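Local structure of serine protease pet (Escherichia coli, 4OM9) at residues W9-L14 with T521-F526; L14-N19 with L171-F176; A747-D752 with T788-S793; L807-G812 with L827-K832. The protein acts as a secreted autotransporter enterotoxin of enteroaggregative strains, a serine protease whose target in host cells is probably alpha-fodrin. One frame throughout, in Å; residues are numbered along the deposited sequence.

Contact 1: residues W9-L14 with T521-F526; sequences WARDYL and TDHAIF
The guanidinium of Arg11 lies flat on the imidazole of His523, with the two planes only 16° apart and the group centres 3.6 Å from each other. Arg11 NH2 stands over the middle of the ring, 3.1 Å above its plane, and His523 CG in turn falls over the centre of the guanidinium. NH2 does not direct an N-H at either ring nitrogen, and the contact is a stack rather than a hydrogen bond. A bend at chi3 (112°) carries NE out of the line of an otherwise extended chain. NH1 donates to a water that in turn donates a hydrogen bond to Ala524 O, 2.7 Å from the water oxygen. The second flat group, the phenyl of Phe526, receives the backbone N of Arg11 at its edge. Leu14 CD2 comes obliquely to within 3.4 Å of Phe526 CD1, and Ala10 CB approaches Phe526 CE1 at 4.0 Å. Leu14 CB also rests on Ala524 CB, and helix 543-550 adds Trp543 and Ile547 around Phe526. Helix 10-17 of the protease region thus packs on the loop following strand 514-520. Both imidazole nitrogens are hydrogen-bonded to carboxylates, ND1 to Asp15 and NE2 to Asp575, which fixes the rotation of the ring. Such a setting would favour a protonated histidine, and the two aspartates would then offset the cost of stacking one cation upon another in a buried place.

Contact 2: residues L14-N19 with L171-F176; sequences LDLAQN and LSASLF
Gln18, the first residue beyond helix 10-17, reaches back to Leu171 with an extended side chain. From CB, a chi1 of -56° sets CG anti to the carbonyl carbon, where it lies 3.7 Å from Leu171 O and also brushes Leu171 CB. CD continues past the same carbonyl. At the tip, NE2 donates to Leu171 O over 2.8 Å, with a nearly straight N-H...O angle of 175°. The donor meets a lone pair in the carbonyl plane, and the oxygen lies in the plane of the glutamine amide. NE2 has a second acceptor in Asp169 O, and the two bonds together hold the amide in place, while OE1 packs against Ala524. The oxygen of Leu171 is also approached by Ala17 CB, at 3.2 Å. That methyl slots in against the start of the strand and meets Ala173 CB at 3.8 Å. Leu16 CG also touches the Ala173 methyl, 3.5 Å from CB, and Leu14 CD1 touches Ser172 CB. Small side chains thus let the helix come very near the backbone of strand 172-185. Leu16 and Ala17 extend the apolar layer to Phe148 and Val150 of strand 143-151, the antiparallel neighbour. The helix packs on strand 172-185 through these contacts, and the curled antiparallel sheet to which that strand belongs is consistent with the beta-barrel architecture of PA-clan proteases.

Contact 3: residues A747-D752 with T788-S793; sequences ASVTGD and TSYQGS
Val749 and the strand residues Ser789 and Gln791 exchange the bonds expected of a parallel pair, the short axes of strands 747-750 and 788-791 lying 3° apart. Ala747 O accepts from Ser789 N at 3.0 Å. Val749 then uses both of its backbone groups: its N donates to Ser789 O over 2.8 Å, nearly straight at 167°, and its O accepts a hydrogen bond from Gln791 N. Gly751 N closes the series on Gln791 O, again at 2.8 Å. The residues between, Ser748 and Thr750, turn their backbone polar groups to the other neighbour, strand 725-729, where they bond with Met725, Tyr727 and Ala729. Strand 747-750 is therefore hydrogen-bonded to a parallel neighbour along each edge.

Side-chain polar groups add to this. Ser748 OG, anti to its backbone N, donates to Ser789 OG at 3.2 Å, and the latter has a further, weak bond with Met782 O. On the same face Thr750 and Gln791 run side by side. On the opposite face Val749 CG1 packs on Tyr790 CD1 at 3.8 Å, and the tyrosine ring also stacks with Phe763. Tyr790 OH, which reaches past the end of the strand, accepts from Ser793 N at 3.2 Å (159°) and so ties down the turn that follows the cis peptide before Gly792. Gly751 O lies at the edge of the same ring, near its plane. In-register parallel strands, with matching residues stacked from one coil to the next, are the signature of the right-handed beta-helix that forms the stalk of autotransporter passenger domains.

Contact 4: residues L807-G812 with L827-K832; sequences LWKVTG and LFNGGK
Val810, with CG1 anti to its backbone N (chi1 -169°), sets its two methyls against different partners. Val810 CG1 meets Phe828 CE2 at 3.9 Å. Val810 CB lies over one face of that ring, while CG2 rests on Leu827 O and also sits over the centre of the Trp808 ring. The valine is thus wedged between two aromatic side chains. In Leu827, a chi1 of 63° puts CG between the backbone N and the carbonyl carbon, and the branch ends with CD2 3.6 Å from Trp808 O. That carbonyl accepts a straight bond from Leu827 N at 3.0 Å. Further on, Asn829 N donates to Val810 O from well above the carbonyl plane, a longer bond of 3.3 Å, to be read with caution because neighbouring backbone atoms are implausibly close. Lys809 CB and Asn829 CB pack at 3.9 Å. The segments run in roughly the same direction, as successive coils would, although neither forms a regular strand. Strand 788-791 is the neighbour, on whose Gln791 the side chains of Lys809 and Thr811 rest, and Leu827 leans on Tyr958 from near the end of the chain.

Overall arrangement
The four contacts fall into two pairs on opposite sides of the centre of a long molecule. Contacts 1 and 2 have centres 9 Å apart and share Leu14 and helix 10-17, one side of which faces strand 172-185 of the protease domain and another the loop that leaves strand 514-520. Asp15 joins them directly, since OD1 lies 2.9 Å from Ala524 N. The helix is thus one place where the protease domain packs against a loop that leaves the stalk. Contacts 3 and 4, centres 10 Å apart, follow one another along the stalk toward its C-terminal end. Between contacts 1 and 4 the centres are 66 Å apart, so this end is far from the catalytic domain.

Contact 1: residues W9-L14 with T521-F526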
loop_
_atom_site.group_PDB
_atom_site.type_symbol
_atom_site.label_atom_id
_atom_site.label_comp_id
_atom_site.label_asym_id
_atom_site.label_seq_id
_atom_site.Cartn_x
_atom_site.Cartn_y
_atom_site.Cartn_z
ATOM N N TRP A 9 5.086 -24.990 -7.999
ATOM C CA TRP A 9 5.148 -25.134 -6.548
ATOM C C TRP A 9 3.811 -25.602 -5.980
ATOM O O TRP A 9 2.739 -25.271 -6.498
ATOM C CB TRP A 9 5.545 -23.827 -5.886
ATOM C CG TRP A 9 6.988 -23.634 -5.772
ATOM C CD1 TRP A 9 7.746 -23.778 -4.650
ATOM C CD2 TRP A 9 7.878 -23.231 -6.813
ATOM N NE1 TRP A 9 9.055 -23.502 -4.932
ATOM C CE2 TRP A 9 9.162 -23.152 -6.254
ATOM C CE3 TRP A 9 7.709 -22.931 -8.171
ATOM C CZ2 TRP A 9 10.281 -22.783 -6.997
ATOM C CZ3 TRP A 9 8.813 -22.562 -8.911
ATOM C CH2 TRP A 9 10.086 -22.498 -8.326
ATOM N N ALA A 10 3.892 -26.365 -4.900
ATOM C CA ALA A 10 2.723 -26.926 -4.263
ATOM C C ALA A 10 1.755 -25.807 -3.854
ATOM O O ALA A 10 0.544 -25.919 -4.025
ATOM C CB ALA A 10 3.146 -27.768 -3.057
ATOM N N ARG A 11 2.323 -24.711 -3.360
ATOM C CA ARG A 11 1.559 -23.587 -2.832
ATOM C C ARG A 11 0.813 -22.867 -3.957
ATOM O O ARG A 11 -0.190 -22.163 -3.723
ATOM C CB ARG A 11 2.510 -22.638 -2.087
ATOM C CG ARG A 11 1.964 -21.272 -1.754
ATOM C CD ARG A 11 2.964 -20.495 -0.927
ATOM N NE ARG A 11 3.509 -19.366 -1.666
ATOM C CZ ARG A 11 4.251 -18.410 -1.115
ATOM N NH1 ARG A 11 4.525 -18.449 0.181
ATOM N NH2 ARG A 11 4.706 -17.406 -1.850
ATOM N N ASP A 12 1.287 -23.070 -5.186
ATOM C CA ASP A 12 0.682 -22.417 -6.340
ATOM C C ASP A 12 -0.764 -22.865 -6.604
ATOM O O ASP A 12 -1.626 -22.041 -6.926
ATOM C CB ASP A 12 1.537 -22.655 -7.586
ATOM C CG ASP A 12 2.858 -21.910 -7.532
ATOM O OD1 ASP A 12 2.926 -20.890 -6.812
ATOM O OD2 ASP A 12 3.820 -22.327 -8.222
ATOM N N TYR A 13 -1.028 -24.164 -6.478
ATOM C CA TYR A 13 -2.383 -24.663 -6.650
ATOM C C TYR A 13 -3.317 -24.091 -5.593
ATOM O O TYR A 13 -4.478 -23.811 -5.868
ATOM C CB TYR A 13 -2.416 -26.191 -6.595
ATOM C CG TYR A 13 -1.703 -26.886 -7.731
ATOM C CD1 TYR A 13 -2.362 -27.151 -8.929
ATOM C CD2 TYR A 13 -0.373 -27.286 -7.606
ATOM C CE1 TYR A 13 -1.715 -27.796 -9.983
ATOM C CE2 TYR A 13 0.286 -27.922 -8.648
ATOM C CZ TYR A 13 -0.392 -28.183 -9.835
ATOM O OH TYR A 13 0.256 -28.818 -10.873
ATOM N N LEU A 14 -2.795 -23.930 -4.387
ATOM C CA LEU A 14 -3.550 -23.415 -3.243
ATOM C C LEU A 14 -3.821 -21.925 -3.371
ATOM O O LEU A 14 -4.926 -21.465 -3.097
ATOM C CB LEU A 14 -2.782 -23.684 -1.962
ATOM C CG LEU A 14 -2.930 -25.026 -1.250
ATOM C CD1 LEU A 14 -3.132 -26.154 -2.193
ATOM C CD2 LEU A 14 -1.723 -25.296 -0.391
ATOM N N THR A 521 2.156 -9.541 0.809
ATOM C CA THR A 521 1.035 -10.233 0.168
ATOM C C THR A 521 0.761 -11.558 0.868
ATOM O O THR A 521 1.662 -12.308 1.158
ATOM C CB THR A 521 1.319 -10.407 -1.323
ATOM O OG1 THR A 521 1.267 -9.109 -1.934
ATOM C CG2 THR A 521 0.288 -11.339 -1.996
ATOM N N ASP A 522 -0.487 -11.808 1.212
ATOM C CA ASP A 522 -0.834 -13.084 1.849
ATOM C C ASP A 522 -0.822 -14.246 0.854
ATOM O O ASP A 522 -1.242 -14.099 -0.294
ATOM C CB ASP A 522 -2.217 -13.016 2.516
ATOM C CG ASP A 522 -2.335 -11.877 3.509
ATOM O OD1 ASP A 522 -1.640 -11.933 4.540
ATOM O OD2 ASP A 522 -3.130 -10.943 3.275
ATOM N N HIS A 523 -0.327 -15.391 1.305
ATOM C CA HIS A 523 -0.389 -16.602 0.523
ATOM C C HIS A 523 -1.091 -17.670 1.332
ATOM O O HIS A 523 -1.260 -17.555 2.556
ATOM C CB HIS A 523 1.015 -17.083 0.100
ATOM C CG HIS A 523 1.747 -16.112 -0.765
ATOM N ND1 HIS A 523 1.796 -16.223 -2.142
ATOM C CD2 HIS A 523 2.423 -14.973 -0.463
ATOM C CE1 HIS A 523 2.490 -15.224 -2.644
ATOM N NE2 HIS A 523 2.878 -14.443 -1.646
ATOM N N ALA A 524 -1.519 -18.708 0.622
ATOM C CA ALA A 524 -2.096 -19.880 1.240
ATOM C C ALA A 524 -1.000 -20.621 1.985
ATOM O O ALA A 524 0.188 -20.512 1.650
ATOM C CB ALA A 524 -2.733 -20.789 0.181
ATOM N N ILE A 525 -1.399 -21.381 2.994
ATOM C CA ILE A 525 -0.485 -22.305 3.635
ATOM C C ILE A 525 -1.080 -23.699 3.527
ATOM O O ILE A 525 -2.183 -23.865 3.022
ATOM C CB ILE A 525 -0.240 -21.938 5.100
ATOM C CG1 ILE A 525 -1.513 -22.165 5.926
ATOM C CG2 ILE A 525 0.251 -20.480 5.218
ATOM C CD1 ILE A 525 -1.382 -21.668 7.353
ATOM N N PHE A 526 -0.346 -24.694 3.998
ATOM C CA PHE A 526 -0.789 -26.071 3.907
ATOM C C PHE A 526 -1.596 -26.474 5.133
ATOM O O PHE A 526 -2.478 -27.335 5.039
ATOM C CB PHE A 526 0.408 -26.997 3.745
ATOM C CG PHE A 526 1.364 -26.571 2.663
ATOM C CD1 PHE A 526 0.972 -26.580 1.329
ATOM C CD2 PHE A 526 2.660 -26.190 2.978
ATOM C CE1 PHE A 526 1.839 -26.198 0.334
ATOM C CE2 PHE A 526 3.528 -25.812 1.995
ATOM C CZ PHE A 526 3.116 -25.813 0.666
HETATM O O HOH W 1 2.777 -20.156 2.383
#

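Contact 2: residues L14-N19 with L171-F176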
loop_
_atom_site.group_PDB
_atom_site.type_symbol
_atom_site.label_atom_id
_atom_site.label_comp_id
_atom_site.label_asym_id
_atom_site.label_seq_id
_atom_site.Cartn_x
_atom_site.Cartn_y
_atom_site.Cartn_z
ATOM N N LEU A 14 -2.795 -23.930 -4.387
ATOM C CA LEU A 14 -3.550 -23.415 -3.243
ATOM C C LEU A 14 -3.821 -21.925 -3.371
ATOM O O LEU A 14 -4.926 -21.465 -3.097
ATOM C CB LEU A 14 -2.782 -23.684 -1.962
ATOM C CG LEU A 14 -2.930 -25.026 -1.250
ATOM C CD1 LEU A 14 -3.132 -26.154 -2.193
ATOM C CD2 LEU A 14 -1.723 -25.296 -0.391
ATOM N N ASP A 15 -2.798 -21.174 -3.784
ATOM C CA ASP A 15 -2.930 -19.729 -3.986
ATOM C C ASP A 15 -4.067 -19.438 -4.965
ATOM O O ASP A 15 -4.851 -18.509 -4.760
ATOM C CB ASP A 15 -1.623 -19.109 -4.518
ATOM C CG ASP A 15 -0.702 -18.579 -3.412
ATOM O OD1 ASP A 15 -1.100 -18.551 -2.236
ATOM O OD2 ASP A 15 0.452 -18.186 -3.739
ATOM N N LEU A 16 -4.142 -20.235 -6.028
ATOM C CA LEU A 16 -5.142 -20.023 -7.064
ATOM C C LEU A 16 -6.547 -20.293 -6.530
ATOM O O LEU A 16 -7.466 -19.533 -6.809
ATOM C CB LEU A 16 -4.866 -20.908 -8.283
ATOM C CG LEU A 16 -5.865 -20.887 -9.442
ATOM C CD1 LEU A 16 -6.181 -19.478 -9.910
ATOM C CD2 LEU A 16 -5.331 -21.714 -10.600
ATOM N N ALA A 17 -6.703 -21.376 -5.774
ATOM C CA ALA A 17 -8.027 -21.775 -5.307
ATOM C C ALA A 17 -8.519 -20.795 -4.257
ATOM O O ALA A 17 -9.708 -20.581 -4.120
ATOM C CB ALA A 17 -8.016 -23.198 -4.737
ATOM N N GLN A 18 -7.595 -20.178 -3.530
ATOM C CA GLN A 18 -7.991 -19.394 -2.379
ATOM C C GLN A 18 -7.828 -17.912 -2.670
ATOM O O GLN A 18 -7.912 -17.078 -1.761
ATOM C CB GLN A 18 -7.182 -19.849 -1.157
ATOM C CG GLN A 18 -7.351 -21.363 -0.925
ATOM C CD GLN A 18 -6.446 -21.909 0.145
ATOM O OE1 GLN A 18 -6.129 -21.217 1.122
ATOM N NE2 GLN A 18 -6.022 -23.163 -0.021
ATOM N N ASN A 19 -7.623 -17.600 -3.954
ATOM C CA ASN A 19 -7.459 -16.217 -4.406
ATOM C C ASN A 19 -6.394 -15.458 -3.593
ATOM O O ASN A 19 -6.599 -14.321 -3.154
ATOM C CB ASN A 19 -8.797 -15.475 -4.348
ATOM C CG ASN A 19 -9.756 -15.912 -5.443
ATOM O OD1 ASN A 19 -10.892 -16.290 -5.166
ATOM N ND2 ASN A 19 -9.311 -15.855 -6.685
ATOM N N LEU A 171 -7.581 -26.274 0.120
ATOM C CA LEU A 171 -8.414 -25.994 -1.038
ATOM C C LEU A 171 -7.529 -25.716 -2.255
ATOM O O LEU A 171 -6.749 -24.769 -2.260
ATOM C CB LEU A 171 -9.360 -24.816 -0.763
ATOM C CG LEU A 171 -10.455 -24.635 -1.814
ATOM C CD1 LEU A 171 -11.594 -25.672 -1.647
ATOM C CD2 LEU A 171 -10.975 -23.222 -1.807
ATOM N N SER A 172 -7.652 -26.542 -3.284
ATOM C CA SER A 172 -6.740 -26.478 -4.432
ATOM C C SER A 172 -7.444 -26.390 -5.806
ATOM O O SER A 172 -8.538 -26.900 -5.996
ATOM C CB SER A 172 -5.798 -27.685 -4.405
ATOM O OG SER A 172 -6.512 -28.898 -4.501
ATOM N N ALA A 173 -6.793 -25.750 -6.769
ATOM C CA ALA A 173 -7.447 -25.419 -8.022
ATOM C C ALA A 173 -6.989 -26.300 -9.172
ATOM O O ALA A 173 -5.829 -26.687 -9.239
ATOM C CB ALA A 173 -7.200 -23.992 -8.361
ATOM N N SER A 174 -7.911 -26.598 -10.082
ATOM C CA SER A 174 -7.582 -27.335 -11.302
ATOM C C SER A 174 -7.870 -26.459 -12.489
ATOM O O SER A 174 -8.841 -25.707 -12.484
ATOM C CB SER A 174 -8.376 -28.626 -11.411
ATOM O OG SER A 174 -8.128 -29.471 -10.301
ATOM N N LEU A 175 -7.000 -26.525 -13.489
ATOM C CA LEU A 175 -7.228 -25.837 -14.746
ATOM C C LEU A 175 -7.513 -26.906 -15.786
ATOM O O LEU A 175 -6.847 -27.946 -15.789
ATOM C CB LEU A 175 -6.023 -24.997 -15.147
ATOM C CG LEU A 175 -6.022 -24.477 -16.587
ATOM C CD1 LEU A 175 -6.918 -23.272 -16.677
ATOM C CD2 LEU A 175 -4.590 -24.152 -17.088
ATOM N N PHE A 176 -8.478 -26.671 -16.671
ATOM C CA PHE A 176 -8.873 -27.727 -17.607
ATOM C C PHE A 176 -9.320 -27.218 -18.975
ATOM O O PHE A 176 -9.648 -26.044 -19.142
ATOM C CB PHE A 176 -9.995 -28.574 -16.979
ATOM C CG PHE A 176 -11.263 -27.808 -16.723
ATOM C CD1 PHE A 176 -12.118 -27.467 -17.771
ATOM C CD2 PHE A 176 -11.602 -27.427 -15.438
ATOM C CE1 PHE A 176 -13.249 -26.741 -17.538
ATOM C CE2 PHE A 176 -12.752 -26.705 -15.201
ATOM C CZ PHE A 176 -13.576 -26.362 -16.250
#

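Contact 3: residues A747-D752 with T788-S793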
loop_
_atom_site.group_PDB
_atom_site.type_symbol
_atom_site.label_atom_id
_atom_site.label_comp_id
_atom_site.label_asym_id
_atom_site.label_seq_id
_atom_site.Cartn_x
_atom_site.Cartn_y
_atom_site.Cartn_z
ATOM N N ALA A 747 18.655 28.240 -5.863
ATOM C CA ALA A 747 18.874 27.787 -4.505
ATOM C C ALA A 747 19.907 28.671 -3.815
ATOM O O ALA A 747 20.991 28.886 -4.346
ATOM C CB ALA A 747 19.333 26.344 -4.503
ATOM N N SER A 748 19.573 29.174 -2.634
ATOM C CA SER A 748 20.517 29.947 -1.838
ATOM C C SER A 748 20.873 29.189 -0.560
ATOM O O SER A 748 20.055 29.072 0.340
ATOM C CB SER A 748 19.940 31.320 -1.507
ATOM O OG SER A 748 20.807 32.032 -0.647
ATOM N N VAL A 749 22.098 28.682 -0.492
ATOM C CA VAL A 749 22.495 27.730 0.540
ATOM C C VAL A 749 23.504 28.307 1.523
ATOM O O VAL A 749 24.620 28.665 1.144
ATOM C CB VAL A 749 23.108 26.469 -0.090
ATOM C CG1 VAL A 749 23.463 25.448 0.981
ATOM C CG2 VAL A 749 22.163 25.885 -1.112
ATOM N N THR A 750 23.117 28.380 2.793
ATOM C CA THR A 750 24.002 28.901 3.829
ATOM C C THR A 750 24.419 27.762 4.760
ATOM O O THR A 750 23.657 26.823 4.979
ATOM C CB THR A 750 23.318 30.049 4.633
ATOM O OG1 THR A 750 22.955 31.111 3.743
ATOM C CG2 THR A 750 24.238 30.612 5.711
ATOM N N GLY A 751 25.636 27.835 5.290
ATOM C CA GLY A 751 26.112 26.857 6.250
ATOM C C GLY A 751 27.254 26.042 5.689
ATOM O O GLY A 751 27.182 25.570 4.552
ATOM N N ASP A 752 28.304 25.873 6.489
ATOM C CA ASP A 752 29.543 25.253 6.019
ATOM C C ASP A 752 29.305 23.826 5.550
ATOM O O ASP A 752 28.326 23.194 5.929
ATOM C CB ASP A 752 30.607 25.269 7.120
ATOM C CG ASP A 752 30.896 26.669 7.635
ATOM O OD1 ASP A 752 30.813 27.629 6.846
ATOM O OD2 ASP A 752 31.203 26.811 8.835
ATOM N N THR A 788 22.359 30.009 -8.477
ATOM C CA THR A 788 22.721 29.327 -7.240
ATOM C C THR A 788 23.774 30.070 -6.446
ATOM O O THR A 788 24.852 30.376 -6.954
ATOM C CB THR A 788 23.239 27.890 -7.512
ATOM O OG1 THR A 788 22.214 27.118 -8.158
ATOM C CG2 THR A 788 23.633 27.203 -6.207
ATOM N N SER A 789 23.463 30.365 -5.191
ATOM C CA SER A 789 24.471 30.924 -4.306
ATOM C C SER A 789 24.651 29.999 -3.113
ATOM O O SER A 789 23.705 29.339 -2.678
ATOM C CB SER A 789 24.096 32.334 -3.845
ATOM O OG SER A 789 23.126 32.286 -2.813
ATOM N N TYR A 790 25.883 29.944 -2.623
ATOM C CA TYR A 790 26.245 29.195 -1.439
ATOM C C TYR A 790 27.122 30.055 -0.549
ATOM O O TYR A 790 27.779 30.980 -1.043
ATOM C CB TYR A 790 26.968 27.894 -1.814
ATOM C CG TYR A 790 27.696 27.294 -0.641
ATOM C CD1 TYR A 790 27.020 26.542 0.309
ATOM C CD2 TYR A 790 29.052 27.530 -0.453
ATOM C CE1 TYR A 790 27.681 26.022 1.400
ATOM C CE2 TYR A 790 29.717 27.016 0.629
ATOM C CZ TYR A 790 29.033 26.268 1.552
ATOM O OH TYR A 790 29.715 25.765 2.630
ATOM N N GLN A 791 27.135 29.768 0.755
ATOM C CA GLN A 791 28.156 30.344 1.650
ATOM C C GLN A 791 28.286 29.580 2.967
ATOM O O GLN A 791 27.299 29.301 3.620
ATOM C CB GLN A 791 27.879 31.838 1.933
ATOM C CG GLN A 791 26.568 32.110 2.635
ATOM C CD GLN A 791 26.656 33.400 3.453
ATOM O OE1 GLN A 791 27.313 33.435 4.500
ATOM N NE2 GLN A 791 26.018 34.461 2.972
ATOM N N GLY A 792 29.515 29.258 3.356
ATOM C CA GLY A 792 30.682 29.627 2.581
ATOM C C GLY A 792 31.989 29.088 3.119
ATOM O O GLY A 792 32.947 29.833 3.227
ATOM N N SER A 793 32.031 27.801 3.450
ATOM C CA SER A 793 33.279 27.174 3.878
ATOM C C SER A 793 33.283 25.676 3.580
ATOM O O SER A 793 32.486 24.929 4.139
ATOM C CB SER A 793 33.513 27.415 5.367
ATOM O OG SER A 793 34.486 26.527 5.878
#

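Contact 4: residues L807-G812 with L827-K832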
loop_
_atom_site.group_PDB
_atom_site.type_symbol
_atom_site.label_atom_id
_atom_site.label_comp_id
_atom_site.label_asym_id
_atom_site.label_seq_id
_atom_site.Cartn_x
_atom_site.Cartn_y
_atom_site.Cartn_z
ATOM N N LEU A 807 28.673 31.568 -7.601
ATOM C CA LEU A 807 29.233 30.649 -6.608
ATOM C C LEU A 807 29.076 31.140 -5.181
ATOM O O LEU A 807 28.019 31.624 -4.788
ATOM C CB LEU A 807 30.720 30.440 -6.879
ATOM C CG LEU A 807 31.284 29.028 -6.966
ATOM C CD1 LEU A 807 30.428 28.059 -6.186
ATOM C CD2 LEU A 807 31.415 28.632 -8.415
ATOM N N TRP A 808 30.154 31.021 -4.409
ATOM C CA TRP A 808 30.097 31.375 -2.998
ATOM C C TRP A 808 30.845 32.624 -2.635
ATOM O O TRP A 808 31.638 33.153 -3.413
ATOM C CB TRP A 808 30.602 30.237 -2.091
ATOM C CG TRP A 808 31.822 29.486 -2.508
ATOM C CD1 TRP A 808 32.351 29.387 -3.754
ATOM C CD2 TRP A 808 32.648 28.691 -1.659
ATOM N NE1 TRP A 808 33.470 28.591 -3.738
ATOM C CE2 TRP A 808 33.671 28.144 -2.458
ATOM C CE3 TRP A 808 32.627 28.392 -0.298
ATOM C CZ2 TRP A 808 34.660 27.320 -1.946
ATOM C CZ3 TRP A 808 33.605 27.575 0.210
ATOM C CH2 TRP A 808 34.619 27.055 -0.612
ATOM N N LYS A 809 30.572 33.079 -1.421
ATOM C CA LYS A 809 31.217 34.261 -0.895
ATOM C C LYS A 809 32.416 33.872 -0.020
ATOM O O LYS A 809 33.177 34.728 0.417
ATOM C CB LYS A 809 30.209 35.098 -0.112
ATOM C CG LYS A 809 28.827 35.216 -0.768
ATOM C CD LYS A 809 28.066 36.397 -0.169
ATOM C CE LYS A 809 26.691 36.601 -0.785
ATOM N NZ LYS A 809 25.639 35.856 -0.035
ATOM N N VAL A 810 32.561 32.568 0.215
ATOM C CA VAL A 810 33.649 31.971 1.007
ATOM C C VAL A 810 33.925 32.649 2.349
ATOM O O VAL A 810 34.615 33.653 2.406
ATOM C CB VAL A 810 34.960 31.944 0.223
ATOM C CG1 VAL A 810 35.969 31.083 0.954
ATOM C CG2 VAL A 810 34.728 31.407 -1.175
ATOM N N THR A 811 33.407 32.069 3.430
ATOM C CA THR A 811 33.517 32.664 4.761
ATOM C C THR A 811 34.571 31.992 5.631
ATOM O O THR A 811 34.757 32.369 6.790
ATOM C CB THR A 811 32.158 32.624 5.526
ATOM O OG1 THR A 811 31.574 31.312 5.441
ATOM C CG2 THR A 811 31.184 33.656 4.967
ATOM N N GLY A 812 35.256 30.996 5.083
ATOM C CA GLY A 812 36.273 30.296 5.844
ATOM C C GLY A 812 37.337 29.620 5.003
ATOM O O GLY A 812 37.195 29.487 3.785
ATOM N N LEU A 827 33.760 34.589 -4.899
ATOM C CA LEU A 827 34.347 35.776 -4.284
ATOM C C LEU A 827 34.647 35.497 -2.811
ATOM O O LEU A 827 34.273 34.447 -2.290
ATOM C CB LEU A 827 33.423 36.986 -4.411
ATOM C CG LEU A 827 32.067 36.889 -3.719
ATOM C CD1 LEU A 827 31.671 38.227 -3.125
ATOM C CD2 LEU A 827 31.019 36.418 -4.709
ATOM N N PHE A 828 35.322 36.435 -2.147
ATOM C CA PHE A 828 35.639 36.302 -0.723
ATOM C C PHE A 828 34.811 37.241 0.157
ATOM O O PHE A 828 34.489 38.363 -0.240
ATOM C CB PHE A 828 37.132 36.545 -0.479
ATOM C CG PHE A 828 37.973 35.310 -0.630
ATOM C CD1 PHE A 828 38.483 34.948 -1.868
ATOM C CD2 PHE A 828 38.243 34.503 0.467
ATOM C CE1 PHE A 828 39.255 33.810 -2.007
ATOM C CE2 PHE A 828 39.010 33.362 0.334
ATOM C CZ PHE A 828 39.517 33.013 -0.905
ATOM N N ASN A 829 34.487 36.771 1.358
ATOM C CA ASN A 829 33.664 37.509 2.312
ATOM C C ASN A 829 33.522 36.711 3.598
ATOM O O ASN A 829 33.145 35.549 3.551
ATOM C CB ASN A 829 32.281 37.802 1.720
ATOM C CG ASN A 829 31.312 38.353 2.743
ATOM O OD1 ASN A 829 31.381 39.523 3.111
ATOM N ND2 ASN A 829 30.391 37.512 3.199
ATOM N N GLY A 830 33.798 37.320 4.746
ATOM C CA GLY A 830 34.155 38.717 4.827
ATOM C C GLY A 830 34.456 39.102 6.259
ATOM O O GLY A 830 34.034 40.160 6.726
ATOM N N GLY A 831 35.176 38.231 6.961
ATOM C CA GLY A 831 35.607 38.517 8.319
ATOM C C GLY A 831 36.379 39.821 8.448
ATOM O O GLY A 831 37.165 40.186 7.564
ATOM N N LYS A 832 36.153 40.525 9.557
ATOM C CA LYS A 832 36.768 41.830 9.810
ATOM C C LYS A 832 38.283 41.768 9.778
ATOM O O LYS A 832 38.916 41.477 10.793
ATOM C CB LYS A 832 36.298 42.382 11.158
ATOM C CG LYS A 832 35.320 43.544 11.050
ATOM C CD LYS A 832 34.286 43.312 9.954
ATOM C CE LYS A 832 33.341 42.165 10.283
ATOM N NZ LYS A 832 32.564 41.742 9.087
#